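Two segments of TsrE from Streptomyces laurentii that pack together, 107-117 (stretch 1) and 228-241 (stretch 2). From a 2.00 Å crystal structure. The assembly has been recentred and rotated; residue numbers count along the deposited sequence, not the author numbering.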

ATOM      1  N   GLY A 107     -15.857  -0.880  -7.861  1.00 29.35           N
ATOM      2  CA  GLY A 107     -15.839  -2.180  -8.528  1.00 28.71           C
ATOM      3  C   GLY A 107     -14.441  -2.614  -8.933  1.00 30.38           C
ATOM      4  O   GLY A 107     -14.062  -3.776  -8.757  1.00 28.04           O
ATOM      5  N   LEU A 108     -13.648  -1.685  -9.468  1.00 27.22           N
ATOM      6  CA  LEU A 108     -12.282  -2.028  -9.840  1.00 28.43           C
ATOM      7  C   LEU A 108     -11.455  -2.414  -8.618  1.00 23.55           C
ATOM      8  O   LEU A 108     -10.709  -3.394  -8.661  1.00 28.58           O
ATOM      9  N   ALA A 109     -11.570  -1.660  -7.519  1.00 24.68           N
ATOM     10  CA  ALA A 109     -10.824  -2.010  -6.311  1.00 23.50           C
ATOM     11  C   ALA A 109     -11.225  -3.389  -5.797  1.00 27.34           C
ATOM     12  O   ALA A 109     -10.366  -4.195  -5.421  1.00 25.69           O
ATOM     13  N   GLU A 110     -12.531  -3.677  -5.758  1.00 26.42           N
ATOM     14  CA  GLU A 110     -12.970  -4.978  -5.268  1.00 23.49           C
ATOM     15  C   GLU A 110     -12.520  -6.089  -6.204  1.00 21.82           C
ATOM     16  O   GLU A 110     -12.172  -7.189  -5.749  1.00 26.52           O
ATOM     17  N   ASN A 111     -12.508  -5.811  -7.512  1.00 26.04           N
ATOM     18  CA  ASN A 111     -11.931  -6.747  -8.472  1.00 33.05           C
ATOM     19  C   ASN A 111     -10.470  -7.010  -8.154  1.00 28.20           C
ATOM     20  O   ASN A 111     -10.015  -8.160  -8.168  1.00 26.89           O
ATOM     21  N   PHE A 112      -9.708  -5.942  -7.910  1.00 22.70           N
ATOM     22  CA  PHE A 112      -8.282  -6.100  -7.633  1.00 26.23           C
ATOM     23  C   PHE A 112      -8.060  -6.929  -6.370  1.00 22.13           C
ATOM     24  O   PHE A 112      -7.228  -7.846  -6.348  1.00 26.77           O
ATOM     25  N   TRP A 113      -8.792  -6.610  -5.300  1.00 23.74           N
ATOM     26  CA  TRP A 113      -8.647  -7.338  -4.043  1.00 24.82           C
ATOM     27  C   TRP A 113      -9.005  -8.813  -4.209  1.00 26.06           C
ATOM     28  O   TRP A 113      -8.314  -9.689  -3.680  1.00 24.46           O
ATOM     29  N   THR A 114     -10.093  -9.103  -4.934  1.00 22.53           N
ATOM     30  CA  THR A 114     -10.480 -10.490  -5.188  1.00 24.94           C
ATOM     31  C   THR A 114      -9.376 -11.223  -5.941  1.00 28.05           C
ATOM     32  O   THR A 114      -8.970 -12.329  -5.565  1.00 29.58           O
ATOM     33  N   GLU A 115      -8.859 -10.609  -7.006  1.00 26.11           N
ATOM     34  CA  GLU A 115      -7.884 -11.313  -7.826  1.00 26.18           C
ATOM     35  C   GLU A 115      -6.535 -11.455  -7.143  1.00 25.09           C
ATOM     36  O   GLU A 115      -5.771 -12.354  -7.509  1.00 27.24           O
ATOM     37  N   THR A 116      -6.208 -10.590  -6.180  1.00 24.21           N
ATOM     38  CA  THR A 116      -4.944 -10.702  -5.461  1.00 21.82           C
ATOM     39  C   THR A 116      -5.087 -11.389  -4.112  1.00 23.40           C
ATOM     40  O   THR A 116      -4.107 -11.466  -3.369  1.00 25.72           O
ATOM     41  N   THR A 117      -6.280 -11.883  -3.773  1.00 22.96           N
ATOM     42  CA  THR A 117      -6.437 -12.666  -2.546  1.00 25.03           C
ATOM     43  C   THR A 117      -5.594 -13.945  -2.548  1.00 25.36           C
ATOM     44  O   THR A 117      -4.933 -14.217  -1.530  1.00 27.30           O
ATOM     45  N   GLU A 228       4.376 -11.874  -9.263  1.00 26.71           N
ATOM     46  CA  GLU A 228       2.921 -12.007  -9.359  1.00 29.24           C
ATOM     47  C   GLU A 228       2.231 -10.710  -8.959  1.00 30.34           C
ATOM     48  O   GLU A 228       1.269 -10.282  -9.614  1.00 28.54           O
ATOM     49  N   TRP A 229       2.711 -10.064  -7.892  1.00 27.66           N
ATOM     50  CA  TRP A 229       2.182  -8.751  -7.532  1.00 26.68           C
ATOM     51  C   TRP A 229       2.328  -7.768  -8.684  1.00 31.23           C
ATOM     52  O   TRP A 229       1.366  -7.078  -9.049  1.00 28.24           O
ATOM     53  N   LEU A 230       3.535  -7.692  -9.277  1.00 23.46           N
ATOM     54  CA  LEU A 230       3.795  -6.677 -10.297  1.00 23.14           C
ATOM     55  C   LEU A 230       2.925  -6.887 -11.525  1.00 27.23           C
ATOM     56  O   LEU A 230       2.355  -5.921 -12.049  1.00 27.23           O
ATOM     57  N   VAL A 231       2.820  -8.129 -12.016  1.00 24.93           N
ATOM     58  CA  VAL A 231       2.084  -8.342 -13.262  1.00 29.18           C
ATOM     59  C   VAL A 231       0.600  -8.041 -13.053  1.00 26.63           C
ATOM     60  O   VAL A 231      -0.060  -7.476 -13.934  1.00 28.35           O
ATOM     61  N   ARG A 232       0.055  -8.399 -11.889  1.00 27.14           N
ATOM     62  CA  ARG A 232      -1.353  -8.109 -11.629  1.00 28.43           C
ATOM     63  C   ARG A 232      -1.599  -6.607 -11.509  1.00 22.79           C
ATOM     64  O   ARG A 232      -2.521  -6.072 -12.132  1.00 28.08           O
ATOM     65  N   LEU A 233      -0.776  -5.900 -10.729  1.00 25.23           N
ATOM     66  CA  LEU A 233      -0.962  -4.449 -10.645  1.00 27.31           C
ATOM     67  C   LEU A 233      -0.784  -3.806 -12.009  1.00 23.91           C
ATOM     68  O   LEU A 233      -1.560  -2.929 -12.403  1.00 26.03           O
ATOM     69  N   ARG A 234       0.226  -4.247 -12.763  1.00 24.70           N
ATOM     70  CA  ARG A 234       0.474  -3.650 -14.068  1.00 24.64           C
ATOM     71  C   ARG A 234      -0.675  -3.915 -15.035  1.00 29.37           C
ATOM     72  O   ARG A 234      -0.991  -3.059 -15.868  1.00 30.65           O
ATOM     73  N   ASP A 235      -1.316  -5.082 -14.932  1.00 32.49           N
ATOM     74  CA  ASP A 235      -2.507  -5.372 -15.736  1.00 31.88           C
ATOM     75  C   ASP A 235      -3.631  -4.380 -15.458  1.00 32.66           C
ATOM     76  O   ASP A 235      -4.473  -4.134 -16.328  1.00 31.48           O
ATOM     77  N   TYR A 236      -3.690  -3.835 -14.242  1.00 24.02           N
ATOM     78  CA  TYR A 236      -4.738  -2.887 -13.883  1.00 28.18           C
ATOM     79  C   TYR A 236      -4.434  -1.457 -14.297  1.00 32.58           C
ATOM     80  O   TYR A 236      -5.350  -0.628 -14.303  1.00 34.02           O
ATOM     81  N   VAL A 237      -3.180  -1.139 -14.627  1.00 33.86           N
ATOM     82  CA  VAL A 237      -2.829   0.245 -14.956  1.00 32.44           C
ATOM     83  C   VAL A 237      -3.683   0.824 -16.093  1.00 33.26           C
ATOM     84  O   VAL A 237      -4.147   1.959 -15.969  1.00 35.84           O
ATOM     85  N   PRO A 238      -3.897   0.112 -17.210  1.00 31.91           N
ATOM     86  CA  PRO A 238      -4.763   0.701 -18.262  1.00 33.59           C
ATOM     87  C   PRO A 238      -6.157   1.041 -17.764  1.00 34.56           C
ATOM     88  O   PRO A 238      -6.706   2.076 -18.154  1.00 31.00           O
ATOM     89  N   ALA A 239      -6.741   0.204 -16.897  1.00 32.52           N
ATOM     90  CA  ALA A 239      -8.076   0.495 -16.383  1.00 32.87           C
ATOM     91  C   ALA A 239      -8.060   1.618 -15.358  1.00 32.12           C
ATOM     92  O   ALA A 239      -9.037   2.367 -15.258  1.00 34.15           O
ATOM     93  N   LEU A 240      -6.985   1.719 -14.567  1.00 28.96           N
ATOM     94  CA  LEU A 240      -6.805   2.880 -13.700  1.00 30.23           C
ATOM     95  C   LEU A 240      -6.741   4.153 -14.526  1.00 35.10           C
ATOM     96  O   LEU A 240      -7.431   5.138 -14.234  1.00 31.95           O
ATOM     97  N   GLN A 241      -5.926   4.127 -15.584  1.00 30.61           N
ATOM     98  CA  GLN A 241      -5.772   5.271 -16.474  1.00 31.64           C
ATOM     99  C   GLN A 241      -7.083   5.619 -17.167  1.00 34.37           C
ATOM    100  O   GLN A 241      -7.425   6.797 -17.310  1.00 32.03           O
TER

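The two helices run nearly antiparallel, their N-to-C directions 157° apart and their axes 11.0 Å apart at closest approach, a spacing wide enough for large side chains to fill. The nearest CA pairs are Leu108 with Ala239, Phe112 with Tyr236 and Thr116 with Arg232; 558 Å² is buried between the two stretches.

Tyr236 is the centre of the contact, with 120 Å² covered. Its CA-to-CB bond points toward the first helix, and chi1 of -88° (m) with chi2 of 67° sets the ring as a knob among Leu108, Asn111, Phe112 and Glu115. This conformation carries the phenol across to the acid: Tyr236 OH donates to Glu115 OE1 at 2.6 Å, the one direct hydrogen bond between the stretches, with the carboxylate oxygen near the plane of the ring. Tyr236 OH also lies 3.4 Å from Phe112 N, but the angle is poor, and that amide is already bonded to Leu108 O within its own helix, Phe112 N to Leu108 O being 2.8 Å.

The CA-to-CB bond of Phe112 is sideways, with chi1 at -173° (t) and chi2 at 75°. With chi1 t the ring lies against the second helix, where it meets Tyr236 edge-to-face: the planes are 80° apart, the centroids 5.0 Å apart, and Phe112 CD1 sits over a face of Tyr236, 3.7 Å from Tyr236 CD1. Further out, Phe112 CZ comes within 3.5 Å of Trp229 CZ3 and 3.9 Å of Leu233 CD1. The CA-to-CB bonds of Trp229 and Leu233 are both sideways, yet their t chi1 angles (165° and -175°) accompany ends that come nearer, so that both meet the tip of the phenylalanine.

Leu108 behaves similarly. Its CA-to-CB bond is sideways, but the t,p rotamer (-162°, 63°) brings both methyls into the interface: Leu108 CD1 lies 3.7 Å from Tyr236 CE2, and Leu108 CD1 and CD2 each lie 4.0 Å from Ala239 CB. Leu108 CD2 also approaches Leu240 CD2, at 3.8 Å. Leu240, in the m,t rotamer, has an end that likewise comes nearer.

The polar margin is built around Glu115 and Arg232, whose CA-to-CB bonds both point toward the other helix. Glu115 takes m,t (-64°, -167°) with chi3 at -36°, and in this conformation Glu115 OE1 lies 2.6 Å from Tyr236 OH. Arg232 is m,t,t with chi4 at -100°; its extended chain lets Arg232 CD pass 4.0 Å from Thr116 CG2. Glu115 OE1 and Arg232 NH1 remain 4.5 Å apart, beyond a salt bridge, and water 1 bridges them, donating to Glu115 OE1 at 2.6 Å and accepting from Arg232 NH1 at 2.7 Å. The guanidinium is also held within its own helix by a salt bridge from Arg232 NE to Glu228 OE2 at 2.8 Å, supplemented by a weak hydrogen bond from Arg232 NH2 to the same oxygen.

Thr116, with chi1 at 57° (p), donates from Thr116 OG1 to Phe112 O at 2.8 Å, a bond within its own stretch, while Thr116 CG2 meets the arginine.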

ATOM      1  CB  LEU A 108     -11.623  -0.867 -10.586  1.00 27.38           C
ATOM      2  CG  LEU A 108     -10.362  -1.178 -11.409  1.00 31.08           C
ATOM      3  CD1 LEU A 108     -10.647  -2.152 -12.543  1.00 26.44           C
ATOM      4  CD2 LEU A 108      -9.776   0.106 -11.992  1.00 33.01           C
ATOM      5  CB  ALA A 109     -11.038  -0.950  -5.212  1.00 21.82           C
ATOM      6  CB  GLU A 110     -14.489  -4.981  -5.081  1.00 26.91           C
ATOM      7  CG  GLU A 110     -14.946  -4.035  -3.964  1.00 21.44           C
ATOM      8  CD  GLU A 110     -16.402  -4.247  -3.579  1.00 33.39           C
ATOM      9  OE1 GLU A 110     -17.150  -4.840  -4.381  1.00 32.80           O
ATOM     10  OE2 GLU A 110     -16.798  -3.822  -2.472  1.00 35.59           O
ATOM     11  CB  ASN A 111     -12.051  -6.200  -9.899  1.00 35.50           C
ATOM     12  CG  ASN A 111     -13.406  -6.465 -10.523  1.00 44.83           C
ATOM     13  OD1 ASN A 111     -14.162  -7.313 -10.063  1.00 47.36           O
ATOM     14  ND2 ASN A 111     -13.706  -5.748 -11.594  1.00 49.31           N
ATOM     15  CB  PHE A 112      -7.618  -4.726  -7.499  1.00 27.72           C
ATOM     16  CG  PHE A 112      -6.123  -4.801  -7.375  1.00 27.36           C
ATOM     17  CD1 PHE A 112      -5.337  -5.092  -8.493  1.00 24.49           C
ATOM     18  CD2 PHE A 112      -5.509  -4.632  -6.136  1.00 29.20           C
ATOM     19  CE1 PHE A 112      -3.964  -5.195  -8.382  1.00 29.59           C
ATOM     20  CE2 PHE A 112      -4.116  -4.726  -6.010  1.00 24.94           C
ATOM     21  CZ  PHE A 112      -3.346  -5.008  -7.134  1.00 23.56           C
ATOM     22  CB  TRP A 113      -9.524  -6.688  -2.967  1.00 21.36           C
ATOM     23  CG  TRP A 113      -8.981  -5.359  -2.463  1.00 22.03           C
ATOM     24  CD1 TRP A 113      -7.666  -4.976  -2.412  1.00 23.51           C
ATOM     25  CD2 TRP A 113      -9.741  -4.245  -1.972  1.00 25.33           C
ATOM     26  NE1 TRP A 113      -7.566  -3.698  -1.904  1.00 26.06           N
ATOM     27  CE2 TRP A 113      -8.825  -3.231  -1.622  1.00 26.78           C
ATOM     28  CE3 TRP A 113     -11.106  -4.019  -1.773  1.00 23.20           C
ATOM     29  CZ2 TRP A 113      -9.233  -2.004  -1.092  1.00 28.29           C
ATOM     30  CZ3 TRP A 113     -11.512  -2.800  -1.261  1.00 22.57           C
ATOM     31  CH2 TRP A 113     -10.578  -1.809  -0.913  1.00 23.12           C
ATOM     32  CB  THR A 114     -11.789 -10.521  -5.992  1.00 25.32           C
ATOM     33  OG1 THR A 114     -12.815  -9.836  -5.266  1.00 28.00           O
ATOM     34  CG2 THR A 114     -12.251 -11.959  -6.293  1.00 24.43           C
ATOM     35  CB  GLU A 115      -7.728 -10.599  -9.168  1.00 27.62           C
ATOM     36  CG  GLU A 115      -9.009 -10.635  -9.983  1.00 34.99           C
ATOM     37  CD  GLU A 115      -8.797 -10.223 -11.424  1.00 45.28           C
ATOM     38  OE1 GLU A 115      -7.967  -9.315 -11.676  1.00 35.94           O
ATOM     39  OE2 GLU A 115      -9.473 -10.802 -12.297  1.00 52.60           O
ATOM     40  CB  THR A 116      -4.306  -9.319  -5.261  1.00 23.01           C
ATOM     41  OG1 THR A 116      -5.217  -8.464  -4.560  1.00 23.56           O
ATOM     42  CG2 THR A 116      -3.958  -8.692  -6.601  1.00 28.26           C
ATOM     43  CB  THR A 117      -7.924 -12.969  -2.322  1.00 27.81           C
ATOM     44  OG1 THR A 117      -8.626 -11.746  -2.018  1.00 26.37           O
ATOM     45  CG2 THR A 117      -8.107 -13.970  -1.167  1.00 31.17           C
ATOM     46  CB  GLU A 228       2.436 -13.180  -8.491  1.00 31.22           C
ATOM     47  CG  GLU A 228       0.937 -13.499  -8.584  1.00 38.42           C
ATOM     48  CD  GLU A 228       0.545 -14.135  -9.922  1.00 50.33           C
ATOM     49  OE1 GLU A 228       1.449 -14.515 -10.703  1.00 54.61           O
ATOM     50  OE2 GLU A 228      -0.670 -14.259 -10.194  1.00 55.20           O
ATOM     51  CB  TRP A 229       2.888  -8.201  -6.294  1.00 26.81           C
ATOM     52  CG  TRP A 229       2.629  -6.720  -6.130  1.00 29.73           C
ATOM     53  CD1 TRP A 229       3.485  -5.695  -6.432  1.00 26.34           C
ATOM     54  CD2 TRP A 229       1.423  -6.104  -5.633  1.00 26.20           C
ATOM     55  NE1 TRP A 229       2.882  -4.482  -6.149  1.00 29.25           N
ATOM     56  CE2 TRP A 229       1.616  -4.707  -5.675  1.00 28.19           C
ATOM     57  CE3 TRP A 229       0.190  -6.600  -5.190  1.00 25.14           C
ATOM     58  CZ2 TRP A 229       0.631  -3.794  -5.245  1.00 26.07           C
ATOM     59  CZ3 TRP A 229      -0.790  -5.693  -4.778  1.00 28.55           C
ATOM     60  CH2 TRP A 229      -0.553  -4.302  -4.805  1.00 27.43           C
ATOM     61  CB  LEU A 230       5.278  -6.685 -10.709  1.00 24.09           C
ATOM     62  CG  LEU A 230       6.203  -6.308  -9.552  1.00 27.78           C
ATOM     63  CD1 LEU A 230       7.618  -6.827  -9.797  1.00 25.58           C
ATOM     64  CD2 LEU A 230       6.182  -4.796  -9.273  1.00 25.58           C
ATOM     65  CB  VAL A 231       2.320  -9.763 -13.830  1.00 40.99           C
ATOM     66  CG1 VAL A 231       3.806  -9.968 -14.164  1.00 43.35           C
ATOM     67  CG2 VAL A 231       1.847 -10.841 -12.872  1.00 54.98           C
ATOM     68  CB  ARG A 232      -1.804  -8.852 -10.381  1.00 29.51           C
ATOM     69  CG  ARG A 232      -1.836 -10.352 -10.611  1.00 34.23           C
ATOM     70  CD  ARG A 232      -2.783 -11.057  -9.670  1.00 30.83           C
ATOM     71  NE  ARG A 232      -2.777 -12.490  -9.947  1.00 32.02           N
ATOM     72  CZ  ARG A 232      -3.706 -13.127 -10.653  1.00 37.47           C
ATOM     73  NH1 ARG A 232      -4.738 -12.461 -11.162  1.00 34.83           N
ATOM     74  NH2 ARG A 232      -3.595 -14.436 -10.856  1.00 38.36           N
ATOM     75  CB  LEU A 233       0.006  -3.828  -9.636  1.00 25.94           C
ATOM     76  CG  LEU A 233      -0.159  -2.325  -9.368  1.00 27.69           C
ATOM     77  CD1 LEU A 233      -1.537  -1.963  -8.730  1.00 23.09           C
ATOM     78  CD2 LEU A 233       0.993  -1.805  -8.488  1.00 24.03           C
ATOM     79  CB  ARG A 234       1.799  -4.172 -14.622  1.00 27.64           C
ATOM     80  CG  ARG A 234       2.211  -3.553 -15.947  1.00 31.91           C
ATOM     81  CD  ARG A 234       3.521  -4.172 -16.411  1.00 28.96           C
ATOM     82  NE  ARG A 234       3.367  -5.576 -16.805  1.00 28.50           N
ATOM     83  CZ  ARG A 234       4.387  -6.386 -17.088  1.00 33.11           C
ATOM     84  NH1 ARG A 234       5.634  -5.943 -16.991  1.00 27.77           N
ATOM     85  NH2 ARG A 234       4.167  -7.635 -17.476  1.00 28.34           N
ATOM     86  CB  ASP A 235      -3.016  -6.783 -15.439  1.00 33.20           C
ATOM     87  CG  ASP A 235      -2.206  -7.867 -16.123  1.00 47.10           C
ATOM     88  OD1 ASP A 235      -1.418  -7.551 -17.037  1.00 47.31           O
ATOM     89  OD2 ASP A 235      -2.368  -9.042 -15.730  1.00 49.63           O
ATOM     90  CB  TYR A 236      -4.981  -2.921 -12.366  1.00 25.58           C
ATOM     91  CG  TYR A 236      -6.004  -3.968 -11.995  1.00 26.96           C
ATOM     92  CD1 TYR A 236      -5.721  -5.322 -12.149  1.00 27.73           C
ATOM     93  CD2 TYR A 236      -7.266  -3.609 -11.533  1.00 26.70           C
ATOM     94  CE1 TYR A 236      -6.664  -6.301 -11.829  1.00 30.70           C
ATOM     95  CE2 TYR A 236      -8.215  -4.586 -11.209  1.00 27.10           C
ATOM     96  CZ  TYR A 236      -7.905  -5.921 -11.371  1.00 30.02           C
ATOM     97  OH  TYR A 236      -8.832  -6.889 -11.062  1.00 31.06           O
ATOM     98  CB  VAL A 237      -1.321   0.354 -15.235  1.00 35.54           C
ATOM     99  CG1 VAL A 237      -0.988   1.691 -15.881  1.00 35.86           C
ATOM    100  CG2 VAL A 237      -0.537   0.147 -13.919  1.00 30.86           C
ATOM    101  CB  PRO A 238      -4.786  -0.392 -19.341  1.00 37.99           C
ATOM    102  CG  PRO A 238      -3.466  -1.115 -19.166  1.00 39.05           C
ATOM    103  CD  PRO A 238      -3.234  -1.121 -17.675  1.00 38.11           C
ATOM    104  CB  ALA A 239      -8.695  -0.753 -15.757  1.00 27.70           C
ATOM    105  CB  LEU A 240      -5.531   2.723 -12.876  1.00 25.13           C
ATOM    106  CG  LEU A 240      -5.533   1.509 -11.944  1.00 28.22           C
ATOM    107  CD1 LEU A 240      -4.153   1.309 -11.348  1.00 33.38           C
ATOM    108  CD2 LEU A 240      -6.563   1.720 -10.841  1.00 27.36           C
ATOM    109  CB  GLN A 241      -4.686   4.953 -17.505  1.00 32.21           C
ATOM    110  CG  GLN A 241      -4.213   6.138 -18.293  1.00 42.41           C
ATOM    111  CD  GLN A 241      -3.709   7.236 -17.380  1.00 48.62           C
ATOM    112  OE1 GLN A 241      -2.665   7.092 -16.745  1.00 44.99           O
ATOM    113  NE2 GLN A 241      -4.463   8.332 -17.295  1.00 46.22           N
TER
HETATM  114  O   HOH W   1      -5.468  -9.831 -11.366  1.00 38.17           O